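Local coordinates for protein SVS_variant_AS1 (Streptomyces sp. CWA1, PDB 6TJA) that catalyses, as an engineered ancestral form of a class I terpene cyclase, probably the cyclisation of geranylgeranyl diphosphate to the diterpene spiroviolene, at residues A161-N166 with L179-L184; H171-D176 with T242-Y247. One frame throughout, in Å; residues are numbered along the deposited sequence.

Contact 1: A161-N166 with L179-L184; sequences AWQIGN and LAMRLL
The side chain of M181 lies across one face of the W162 indole, so a flexible thioether chain covers a flat aromatic surface. Its CB stands 3.8 Å from the centroid of the six-membered ring of W162, almost on the ring normal, a CH-pi contact. Further along the chain, M181 SD is 4.3 Å from the centroid of the W162 five-membered ring, a Met-aromatic contact over the same face. CG of M181 is anti to the backbone N (chi1 179°), which carries the chain obliquely across the indole face; the bend at chi3 (74°) then turns CE to Q163 CG, 3.7 Å away. A180 CB meets the far corner of the indole, 3.7 Å from W162 CH2. The sulfur is also met tip to tip by N166, with ND2 3.5 Å from M181 SD, although the amide's hydrogen bond goes to Q244 OE1. Beyond this shell, W162 packs on G108 of the second subunit, and R182, which follows M181 in the chain, forms a salt bridge with D229; its place is consistent with the diphosphate-sensing arginine of class I terpene cyclases. No hydrogen bond passes between 161-166 and 179-184, so dispersion and the polarisable sulfur probably carry most of the cohesion of this buried contact.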
loop_
_atom_site.group_PDB
_atom_site.type_symbol
_atom_site.label_atom_id
_atom_site.label_comp_id
_atom_site.label_asym_id
_atom_site.label_seq_id
_atom_site.Cartn_x
_atom_site.Cartn_y
_atom_site.Cartn_z
ATOM N N ALA A 161 2.233 9.871 6.662
ATOM C CA ALA A 161 0.930 10.201 7.276
ATOM C C ALA A 161 0.999 9.943 8.780
ATOM O O ALA A 161 0.562 10.811 9.525
ATOM C CB ALA A 161 -0.186 9.395 6.623
ATOM N N TRP A 162 1.553 8.802 9.193
ATOM C CA TRP A 162 1.832 8.435 10.610
ATOM C C TRP A 162 2.742 9.488 11.253
ATOM O O TRP A 162 2.403 10.030 12.327
ATOM C CB TRP A 162 2.480 7.054 10.627
ATOM C CG TRP A 162 2.679 6.384 11.953
ATOM C CD1 TRP A 162 2.578 6.893 13.213
ATOM C CD2 TRP A 162 3.101 5.018 12.106
ATOM N NE1 TRP A 162 2.845 5.924 14.141
ATOM C CE2 TRP A 162 3.160 4.761 13.489
ATOM C CE3 TRP A 162 3.358 3.980 11.201
ATOM C CZ2 TRP A 162 3.511 3.507 13.985
ATOM C CZ3 TRP A 162 3.707 2.744 11.694
ATOM C CH2 TRP A 162 3.765 2.510 13.070
ATOM N N GLN A 163 3.869 9.767 10.610
ATOM C CA GLN A 163 4.838 10.772 11.101
ATOM C C GLN A 163 4.150 12.127 11.336
ATOM O O GLN A 163 4.278 12.658 12.452
ATOM C CB GLN A 163 6.001 10.893 10.131
ATOM C CG GLN A 163 7.267 11.354 10.820
ATOM C CD GLN A 163 8.150 12.111 9.864
ATOM O OE1 GLN A 163 8.800 11.524 8.987
ATOM N NE2 GLN A 163 8.150 13.427 10.036
ATOM N N ILE A 164 3.488 12.680 10.325
ATOM C CA ILE A 164 2.766 13.988 10.372
ATOM C C ILE A 164 1.703 13.976 11.494
ATOM O O ILE A 164 1.518 15.023 12.162
ATOM C CB ILE A 164 2.152 14.279 8.987
ATOM C CG1 ILE A 164 3.233 14.630 7.966
ATOM C CG2 ILE A 164 1.097 15.359 9.068
ATOM C CD1 ILE A 164 2.692 14.806 6.555
ATOM N N GLY A 165 0.998 12.848 11.666
ATOM C CA GLY A 165 0.046 12.618 12.762
ATOM C C GLY A 165 0.739 12.794 14.103
ATOM O O GLY A 165 0.176 13.526 14.969
ATOM N N ASN A 166 1.913 12.169 14.270
ATOM C CA ASN A 166 2.725 12.263 15.519
ATOM C C ASN A 166 3.103 13.730 15.777
ATOM O O ASN A 166 2.929 14.198 16.933
ATOM C CB ASN A 166 3.976 11.387 15.460
ATOM C CG ASN A 166 3.689 9.907 15.594
ATOM O OD1 ASN A 166 2.555 9.520 15.856
ATOM N ND2 ASN A 166 4.708 9.077 15.401
ATOM N N LEU A 179 10.574 2.669 14.670
ATOM C CA LEU A 179 11.237 1.793 13.667
ATOM C C LEU A 179 10.185 1.336 12.656
ATOM O O LEU A 179 10.463 1.403 11.441
ATOM C CB LEU A 179 11.899 0.610 14.369
ATOM C CG LEU A 179 13.053 0.980 15.294
ATOM C CD1 LEU A 179 13.605 -0.260 15.961
ATOM C CD2 LEU A 179 14.158 1.718 14.544
ATOM N N ALA A 180 8.993 0.962 13.124
ATOM C CA ALA A 180 7.877 0.601 12.213
ATOM C C ALA A 180 7.575 1.782 11.279
ATOM O O ALA A 180 7.450 1.578 10.063
ATOM C CB ALA A 180 6.660 0.175 13.000
ATOM N N MET A 181 7.481 2.992 11.829
ATOM C CA MET A 181 7.049 4.200 11.095
ATOM C C MET A 181 8.128 4.578 10.069
ATOM O O MET A 181 7.818 4.809 8.887
ATOM C CB MET A 181 6.854 5.356 12.079
ATOM C CG MET A 181 6.448 6.622 11.439
ATOM S SD MET A 181 6.482 8.038 12.532
ATOM C CE MET A 181 8.235 8.328 12.678
ATOM N N ARG A 182 9.359 4.635 10.530
ATOM C CA ARG A 182 10.523 5.138 9.789
ATOM C C ARG A 182 10.904 4.146 8.684
ATOM O O ARG A 182 11.435 4.572 7.652
ATOM C CB ARG A 182 11.611 5.393 10.830
ATOM C CG ARG A 182 12.849 6.073 10.289
ATOM C CD ARG A 182 12.562 7.497 9.863
ATOM N NE ARG A 182 13.825 8.072 9.428
ATOM C CZ ARG A 182 13.942 9.006 8.505
ATOM N NH1 ARG A 182 12.874 9.474 7.885
ATOM N NH2 ARG A 182 15.145 9.435 8.187
ATOM N N LEU A 183 10.635 2.866 8.889
ATOM C CA LEU A 183 10.783 1.832 7.847
ATOM C C LEU A 183 10.035 2.332 6.610
ATOM O O LEU A 183 10.513 2.133 5.510
ATOM C CB LEU A 183 10.196 0.543 8.410
ATOM C CG LEU A 183 10.380 -0.766 7.638
ATOM C CD1 LEU A 183 11.852 -1.139 7.441
ATOM C CD2 LEU A 183 9.667 -1.868 8.421
ATOM N N LEU A 184 8.919 3.013 6.818
ATOM C CA LEU A 184 8.050 3.513 5.733
ATOM C C LEU A 184 8.404 4.958 5.344
ATOM O O LEU A 184 8.489 5.231 4.134
ATOM C CB LEU A 184 6.612 3.374 6.236
ATOM C CG LEU A 184 6.131 1.947 6.498
ATOM C CD1 LEU A 184 4.639 1.950 6.797
ATOM C CD2 LEU A 184 6.428 1.038 5.292
#

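Contact 2: H171-D176 with T242-Y247; sequences HMPGLD and TDQNIY
H171 touches the opposing loop through its backbone, its O lying 4.2 Å from CD of Q244. M172 follows with CG anti to the backbone N (chi1 -176°), and the bends at chi2 and chi3 curl the chain so that the methyl reaches the backbone of 242-247: CE is 3.4 Å from D243 O and 3.7 Å from T242 O. Its own carbonyl accepts a hydrogen bond from H253. At P173 the Q244 side chain crosses the pyrrolidine at about a right angle, with OE1 of Q244 3.5 Å from CD of P173. That amide, on a chain extended beyond CG, is gripped at both ends by helix 143-169, OE1 taking a bond from N166 ND2 and NE2 giving one to the carbonyl of Q163. An alanine at Q244 would lose both bonds together with the cover over P173, and would probably loosen the loop's hold on that helix. Each segment here is the lead-in to a helix of the all-alpha class I terpene synthase fold, with G174 and N245 as the N-cap residues. N245 ND2 also bonds D243 OD1 at 2.9 Å, nearly straight at 167° and in the amide plane. Where the first helix opens, L175 lies side by side with I246, CD1 to CD1 at 3.8 Å, while I246 N donates to D229.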
loop_
_atom_site.group_PDB
_atom_site.type_symbol
_atom_site.label_atom_id
_atom_site.label_comp_id
_atom_site.label_asym_id
_atom_site.label_seq_id
_atom_site.Cartn_x
_atom_site.Cartn_y
_atom_site.Cartn_z
ATOM N N HIS A 171 3.558 14.008 19.692
ATOM C CA HIS A 171 3.785 12.643 20.227
ATOM C C HIS A 171 5.125 12.104 19.729
ATOM O O HIS A 171 5.328 12.005 18.499
ATOM C CB HIS A 171 2.644 11.711 19.852
ATOM C CG HIS A 171 2.890 10.292 20.233
ATOM N ND1 HIS A 171 2.668 9.825 21.512
ATOM C CD2 HIS A 171 3.310 9.236 19.495
ATOM C CE1 HIS A 171 2.945 8.534 21.547
ATOM N NE2 HIS A 171 3.353 8.151 20.312
ATOM N N MET A 172 5.978 11.707 20.663
ATOM C CA MET A 172 7.286 11.085 20.383
ATOM C C MET A 172 7.097 9.567 20.465
ATOM O O MET A 172 6.929 9.015 21.546
ATOM C CB MET A 172 8.354 11.588 21.365
ATOM C CG MET A 172 9.763 11.057 21.072
ATOM S SD MET A 172 10.370 11.478 19.395
ATOM C CE MET A 172 10.453 13.259 19.553
ATOM N N PRO A 173 7.127 8.833 19.322
ATOM C CA PRO A 173 6.849 7.398 19.342
ATOM C C PRO A 173 7.941 6.708 20.170
ATOM O O PRO A 173 9.040 7.250 20.260
ATOM C CB PRO A 173 6.876 7.002 17.862
ATOM C CG PRO A 173 7.687 8.053 17.163
ATOM C CD PRO A 173 7.484 9.323 17.977
ATOM N N GLY A 174 7.601 5.596 20.821
ATOM C CA GLY A 174 8.579 4.672 21.416
ATOM C C GLY A 174 9.434 4.016 20.331
ATOM O O GLY A 174 9.213 4.287 19.112
ATOM N N LEU A 175 10.411 3.207 20.730
ATOM C CA LEU A 175 11.334 2.565 19.770
ATOM C C LEU A 175 10.557 1.716 18.751
ATOM O O LEU A 175 10.852 1.796 17.539
ATOM C CB LEU A 175 12.322 1.687 20.532
ATOM C CG LEU A 175 13.318 1.002 19.611
ATOM C CD1 LEU A 175 14.048 2.063 18.797
ATOM C CD2 LEU A 175 14.285 0.140 20.425
ATOM N N ASP A 176 9.625 0.902 19.217
ATOM C CA ASP A 176 8.895 -0.065 18.357
ATOM C C ASP A 176 8.131 0.680 17.256
ATOM O O ASP A 176 8.303 0.286 16.082
ATOM C CB ASP A 176 7.945 -0.992 19.132
ATOM C CG ASP A 176 7.558 -2.217 18.308
ATOM O OD1 ASP A 176 8.454 -2.932 17.843
ATOM O OD2 ASP A 176 6.384 -2.464 18.155
ATOM N N THR A 242 12.255 17.021 19.951
ATOM C CA THR A 242 11.041 17.496 19.216
ATOM C C THR A 242 10.879 16.758 17.872
ATOM O O THR A 242 9.761 16.281 17.586
ATOM C CB THR A 242 11.100 19.010 18.955
ATOM O OG1 THR A 242 11.028 19.681 20.214
ATOM C CG2 THR A 242 9.990 19.505 18.049
ATOM N N ASP A 243 11.936 16.742 17.049
ATOM C CA ASP A 243 11.982 16.068 15.726
ATOM C C ASP A 243 11.912 14.545 15.952
ATOM O O ASP A 243 12.507 14.036 16.921
ATOM C CB ASP A 243 13.204 16.533 14.929
ATOM C CG ASP A 243 13.308 15.953 13.521
ATOM O OD1 ASP A 243 14.276 15.182 13.265
ATOM O OD2 ASP A 243 12.431 16.277 12.679
ATOM N N GLN A 244 11.155 13.829 15.128
ATOM C CA GLN A 244 11.028 12.354 15.266
ATOM C C GLN A 244 12.226 11.739 14.535
ATOM O O GLN A 244 12.220 11.755 13.314
ATOM C CB GLN A 244 9.690 11.856 14.726
ATOM C CG GLN A 244 8.485 12.313 15.536
ATOM C CD GLN A 244 7.244 11.850 14.813
ATOM O OE1 GLN A 244 6.940 10.661 14.777
ATOM N NE2 GLN A 244 6.585 12.765 14.130
ATOM N N ASN A 245 13.255 11.346 15.276
ATOM C CA ASN A 245 14.455 10.648 14.747
ATOM C C ASN A 245 14.886 9.697 15.865
ATOM O O ASN A 245 14.387 9.861 16.996
ATOM C CB ASN A 245 15.539 11.632 14.282
ATOM C CG ASN A 245 16.049 12.523 15.402
ATOM O OD1 ASN A 245 16.653 12.048 16.358
ATOM N ND2 ASN A 245 15.781 13.812 15.317
ATOM N N ILE A 246 15.770 8.753 15.579
ATOM C CA ILE A 246 16.172 7.685 16.546
ATOM C C ILE A 246 16.713 8.327 17.828
ATOM O O ILE A 246 16.397 7.837 18.953
ATOM C CB ILE A 246 17.184 6.723 15.896
ATOM C CG1 ILE A 246 17.465 5.534 16.813
ATOM C CG2 ILE A 246 18.460 7.446 15.472
ATOM C CD1 ILE A 246 16.233 4.717 17.149
ATOM N N TYR A 247 17.464 9.413 17.672
ATOM C CA TYR A 247 18.132 10.116 18.799
ATOM C C TYR A 247 17.075 10.694 19.745
ATOM O O TYR A 247 17.137 10.367 20.929
ATOM C CB TYR A 247 19.131 11.140 18.267
ATOM C CG TYR A 247 20.078 10.538 17.267
ATOM C CD1 TYR A 247 21.024 9.603 17.641
ATOM C CD2 TYR A 247 19.943 10.808 15.928
ATOM C CE1 TYR A 247 21.885 9.046 16.713
ATOM C CE2 TYR A 247 20.768 10.239 14.990
ATOM C CZ TYR A 247 21.759 9.375 15.378
ATOM O OH TYR A 247 22.541 8.798 14.411
#

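Overall arrangement
Followed from the N terminus, the chain runs up helix 143-169, turns through 170-174 and enters helix 175-185. Contact 1 closes this short excursion, with 12 residues between its segments. Contact 2 starts within that excursion and closes a much longer loop of 65 residues, which takes in helix 211-231 and the unmodelled residues 234-241, before 242-247 leads into helix 246-254. The segments therefore alternate, and the two loops cross. The centres of the contacts are about 9 Å apart, and N166 links them directly: its O is 2.8 Å from H171 N, a probable hydrogen bond. Together they tie helices 143-169 and 175-185 to the start of helix 246-254.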